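Local coordinates for protein fructosyl amine: oxygen oxidoreductase (Aspergillus fumigatus, PDB 3DJE) that uses FAD and oxygen to oxidise fructosyl amino acids, thereby helping to strip the sugar from glycated amines, at residues 241-246 / 273-278; 311-316 / 327-332. One frame throughout, in Å; residues are numbered along the deposited sequence.

Interaction 1 of 2, residues 241-246 / 273-278; sequences IALKPE and GEIKIC
E274 brings the flat group of this contact, a carboxylate, past A242: its CG rests on A242 CB (3.9 Å), and the extended chain beyond carries the two oxygens on to partners outside both strands. H240 ND1 hydrogen-bonds OE1, and R433 NH2 makes a salt bridge with OE2, so each oxygen of the carboxylate has its own holder.

The backbones are joined by three hydrogen bonds. I275 N reaches I241 O at 2.8 Å and I241 N returns the bond to I275 O at 2.9 Å, which makes I241 and I275 an antiparallel hydrogen-bonded pair. A242 and E274 follow as the non-hydrogen-bonded pair, with their CA atoms 4.2 Å apart and E274 CA-H directed at I241 O. L243 N then bonds G273 O at 3.0 Å. G273 takes a left-handed backbone conformation (phi 62°), and the strand pairing ends beside it.

On the face of I241 and I275 the packing is aliphatic. I241 CD1 lies 3.7 Å from I277 CD1, the two isoleucines crossing at a slant; a chi2 of 128°, well off staggered, carries the I277 methyl there. L243 lays CD1 3.8 Å from I275 CD1, with CD2 little farther off. L317 and V313 of helix 307-320 join the isoleucine side.

This is the end of an antiparallel strand pair, 232-242 with 274-289, within the large mixed sheet of the second, non-Rossmann part of this MSOX/MTOX-family flavoenzyme.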
# COMPACT_ATOMS: atom_id res chain seq x y z
N ILE A 241 -6.79 14.00 11.95
CA ILE A 241 -7.16 15.06 12.90
C ILE A 241 -6.70 16.41 12.34
O ILE A 241 -5.53 16.57 12.00
CB ILE A 241 -6.56 14.79 14.29
CG1 ILE A 241 -7.28 13.60 14.92
CG2 ILE A 241 -6.64 16.04 15.22
CD1 ILE A 241 -6.64 13.08 16.20
N ALA A 242 -7.62 17.37 12.24
CA ALA A 242 -7.29 18.71 11.72
C ALA A 242 -6.79 19.63 12.82
O ALA A 242 -7.51 19.92 13.79
CB ALA A 242 -8.50 19.35 11.04
N LEU A 243 -5.55 20.08 12.68
CA LEU A 243 -4.98 21.05 13.61
C LEU A 243 -5.51 22.44 13.29
O LEU A 243 -5.74 22.78 12.12
CB LEU A 243 -3.46 21.04 13.54
CG LEU A 243 -2.71 19.76 13.91
CD1 LEU A 243 -1.24 19.93 13.62
CD2 LEU A 243 -2.94 19.40 15.37
N LYS A 244 -5.73 23.25 14.33
CA LYS A 244 -6.09 24.65 14.16
C LYS A 244 -4.94 25.41 13.50
O LYS A 244 -3.78 25.06 13.72
CB LYS A 244 -6.43 25.28 15.52
CG LYS A 244 -7.59 24.62 16.24
CD LYS A 244 -7.96 25.38 17.51
CE LYS A 244 -8.55 24.45 18.57
NZ LYS A 244 -7.55 23.47 19.09
N PRO A 245 -5.24 26.44 12.68
CA PRO A 245 -4.18 27.18 11.99
C PRO A 245 -3.05 27.65 12.91
O PRO A 245 -1.89 27.61 12.52
CB PRO A 245 -4.93 28.36 11.37
CG PRO A 245 -6.32 27.84 11.15
CD PRO A 245 -6.59 26.95 12.34
N GLU A 246 -3.39 28.06 14.14
CA GLU A 246 -2.41 28.56 15.12
C GLU A 246 -1.45 27.49 15.64
O GLU A 246 -0.33 27.80 16.03
CB GLU A 246 -3.10 29.22 16.32
CG GLU A 246 -4.40 29.96 16.02
CD GLU A 246 -5.61 29.04 16.06
OE1 GLU A 246 -5.83 28.40 17.11
OE2 GLU A 246 -6.34 28.98 15.05
N GLY A 273 -3.86 20.92 7.17
CA GLY A 273 -3.21 20.79 8.47
C GLY A 273 -3.64 19.53 9.20
O GLY A 273 -3.68 19.49 10.44
N GLU A 274 -3.93 18.48 8.44
CA GLU A 274 -4.42 17.23 9.01
C GLU A 274 -3.32 16.23 9.27
O GLU A 274 -2.50 15.97 8.39
CB GLU A 274 -5.48 16.60 8.09
CG GLU A 274 -6.81 17.39 8.13
CD GLU A 274 -7.86 16.89 7.17
OE1 GLU A 274 -7.54 16.16 6.19
OE2 GLU A 274 -9.04 17.26 7.39
N ILE A 275 -3.29 15.70 10.49
CA ILE A 275 -2.37 14.60 10.84
C ILE A 275 -3.08 13.29 10.54
O ILE A 275 -4.17 13.04 11.05
CB ILE A 275 -1.95 14.63 12.34
CG1 ILE A 275 -1.13 15.89 12.64
CG2 ILE A 275 -1.15 13.36 12.72
CD1 ILE A 275 -0.89 16.16 14.16
N LYS A 276 -2.45 12.46 9.71
CA LYS A 276 -2.94 11.12 9.46
C LYS A 276 -2.37 10.14 10.49
O LYS A 276 -1.15 10.10 10.71
CB LYS A 276 -2.57 10.67 8.04
CG LYS A 276 -3.19 9.32 7.68
CD LYS A 276 -2.57 8.75 6.44
CE LYS A 276 -2.03 7.37 6.71
NZ LYS A 276 -1.02 7.06 5.68
N ILE A 277 -3.26 9.35 11.08
CA ILE A 277 -2.90 8.37 12.12
C ILE A 277 -3.48 7.00 11.76
O ILE A 277 -4.65 6.90 11.38
CB ILE A 277 -3.48 8.78 13.51
CG1 ILE A 277 -3.05 10.20 13.88
CG2 ILE A 277 -3.05 7.79 14.59
CD1 ILE A 277 -4.20 11.08 14.26
N CYS A 278 -2.66 5.96 11.89
CA CYS A 278 -3.10 4.58 11.73
C CYS A 278 -2.86 3.81 13.02
O CYS A 278 -1.77 3.88 13.58
CB CYS A 278 -2.34 3.88 10.62
SG CYS A 278 -2.69 4.53 8.97

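Interaction 2 of 2, residues 311-316 / 327-332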
# COMPACT_ATOMS: atom_id res chain seq x y z
N THR A 311 -10.96 3.39 19.10
CA THR A 311 -10.43 3.21 20.46
C THR A 311 -8.91 2.98 20.44
O THR A 311 -8.18 3.57 21.24
CB THR A 311 -11.17 2.05 21.18
OG1 THR A 311 -12.56 2.38 21.21
CG2 THR A 311 -10.68 1.87 22.61
N ARG A 312 -8.45 2.17 19.49
CA ARG A 312 -7.01 1.91 19.35
C ARG A 312 -6.24 3.16 18.94
O ARG A 312 -5.15 3.40 19.45
CB ARG A 312 -6.74 0.78 18.37
CG ARG A 312 -7.25 -0.58 18.83
CD ARG A 312 -6.78 -1.68 17.90
NE ARG A 312 -7.32 -1.52 16.54
CZ ARG A 312 -8.36 -2.19 16.04
NH1 ARG A 312 -9.00 -3.10 16.77
NH2 ARG A 312 -8.76 -1.96 14.81
N VAL A 313 -6.82 3.97 18.04
CA VAL A 313 -6.21 5.23 17.63
C VAL A 313 -6.03 6.18 18.81
O VAL A 313 -4.95 6.75 19.00
CB VAL A 313 -7.05 5.94 16.53
CG1 VAL A 313 -6.62 7.39 16.32
CG2 VAL A 313 -6.98 5.17 15.22
N ARG A 314 -7.08 6.34 19.61
CA ARG A 314 -7.04 7.26 20.75
C ARG A 314 -6.10 6.76 21.84
O ARG A 314 -5.47 7.56 22.53
CB ARG A 314 -8.45 7.55 21.28
CG ARG A 314 -9.36 8.17 20.21
CD ARG A 314 -10.62 8.78 20.78
NE ARG A 314 -11.47 9.34 19.73
CZ ARG A 314 -11.30 10.52 19.15
NH1 ARG A 314 -12.15 10.92 18.22
NH2 ARG A 314 -10.28 11.31 19.50
N ALA A 315 -5.98 5.43 21.97
CA ALA A 315 -5.00 4.82 22.88
C ALA A 315 -3.56 5.14 22.47
O ALA A 315 -2.71 5.47 23.31
CB ALA A 315 -5.21 3.32 22.97
N LEU A 316 -3.29 5.04 21.17
CA LEU A 316 -2.00 5.41 20.61
C LEU A 316 -1.70 6.88 20.88
O LEU A 316 -0.59 7.24 21.28
CB LEU A 316 -2.00 5.15 19.09
CG LEU A 316 -0.90 5.80 18.24
CD1 LEU A 316 0.50 5.30 18.60
CD2 LEU A 316 -1.22 5.56 16.78
N ARG A 327 -9.59 14.80 20.35
CA ARG A 327 -10.02 15.58 19.20
C ARG A 327 -10.92 14.78 18.26
O ARG A 327 -10.67 13.60 18.00
CB ARG A 327 -8.81 16.09 18.41
CG ARG A 327 -7.87 16.99 19.18
CD ARG A 327 -8.39 18.40 19.34
NE ARG A 327 -7.35 19.26 19.92
CZ ARG A 327 -6.52 20.02 19.23
NH1 ARG A 327 -6.59 20.08 17.90
NH2 ARG A 327 -5.61 20.75 19.86
N PRO A 328 -11.99 15.42 17.74
CA PRO A 328 -12.80 14.72 16.74
C PRO A 328 -11.98 14.44 15.49
O PRO A 328 -11.09 15.24 15.14
CB PRO A 328 -13.91 15.72 16.42
CG PRO A 328 -13.34 17.05 16.78
CD PRO A 328 -12.50 16.77 18.01
N PHE A 329 -12.26 13.32 14.84
CA PHE A 329 -11.64 13.02 13.54
C PHE A 329 -12.27 13.86 12.44
O PHE A 329 -13.48 14.07 12.43
CB PHE A 329 -11.80 11.54 13.19
CG PHE A 329 -11.23 10.59 14.21
CD1 PHE A 329 -10.11 10.93 14.97
CD2 PHE A 329 -11.80 9.33 14.38
CE1 PHE A 329 -9.58 10.03 15.90
CE2 PHE A 329 -11.27 8.42 15.30
CZ PHE A 329 -10.16 8.77 16.06
N SER A 330 -11.44 14.33 11.50
CA SER A 330 -11.95 15.11 10.36
C SER A 330 -12.20 14.22 9.14
O SER A 330 -12.88 14.64 8.19
CB SER A 330 -10.97 16.21 9.99
OG SER A 330 -9.72 15.64 9.67
N PHE A 331 -11.62 13.02 9.15
CA PHE A 331 -11.75 12.06 8.06
C PHE A 331 -11.38 10.68 8.60
O PHE A 331 -10.54 10.57 9.50
CB PHE A 331 -10.82 12.45 6.89
CG PHE A 331 -10.86 11.48 5.72
CD1 PHE A 331 -11.98 11.41 4.91
CD2 PHE A 331 -9.78 10.64 5.45
CE1 PHE A 331 -12.05 10.51 3.82
CE2 PHE A 331 -9.83 9.74 4.39
CZ PHE A 331 -10.96 9.67 3.57
N ALA A 332 -12.02 9.65 8.06
CA ALA A 332 -11.71 8.26 8.40
C ALA A 332 -12.08 7.33 7.26
O ALA A 332 -13.11 7.52 6.60
CB ALA A 332 -12.45 7.83 9.67
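R314 on helix 307-320 and R327 in the loop leading to strand 331-339 make the nearest backbone approach, yet their CA atoms stay 9.0 Å apart, so side chains have to bridge the gap. R314 does most of this. Its chain runs extended from CG to NE, and the guanidinium grips one acceptor end-on with two nitrogens: NH2 reaches R327 O at 2.8 Å and NH1 reaches the same oxygen at 3.1 Å. The NH2 bond is the straighter. R327 O lies in the guanidinium plane at its edge, whereas both nitrogens stand on one face of the R327 carbonyl, about 35° out of its plane.

One face of the same guanidinium lies flat on the F329 ring, the planes only 4° apart. NH1 is over the ring centre, while CZ is off-centre, 4.2 Å from the centroid: a stacked cation-pi pair, reached tip to tip. A forked grip at the edge and an aromatic ring on a face together fix how the guanidinium is turned. E310, one helical turn back, forms a salt bridge with NE and A325 O accepts from NH2, so charge and N-H groups are shared among several partners.

The setting is a helix packed against a beta sheet, where helix 307-320 leads through a short connection into strand 331-339. V313, the residue before R314, faces the sheet; with CG1 anti to the backbone N (chi1 166°), that methyl meets F329 CZ at 3.8 Å, again tip to tip. F329 also touches V239 and I241, and so ties the arginine's stack to strand 232-242. R327 sends its own side chain away from the helix, to a salt bridge with E247.

Interactions 1 and 2 have centres 11 Å apart and share one sheet, in which strand 232-242 lies between 274-289 and 331-339. Their apolar parts join at L316, whose CD2 packs 3.6 Å from I277 CG2 and 3.7 Å from C278 O. At the sheet's other face E274 OE2 and S330 OG, 2.9 Å apart, probably form a weak hydrogen bond. K244 NZ and R327 NH2 come within 3.4 Å, a like-charge approach that E247, bound to R327, may ease. Neither contact lines the substrate pocket: the side chain of I277 is about 10 Å from FAD, and those of I277 and V313 are each about 11 Å from bound FSA.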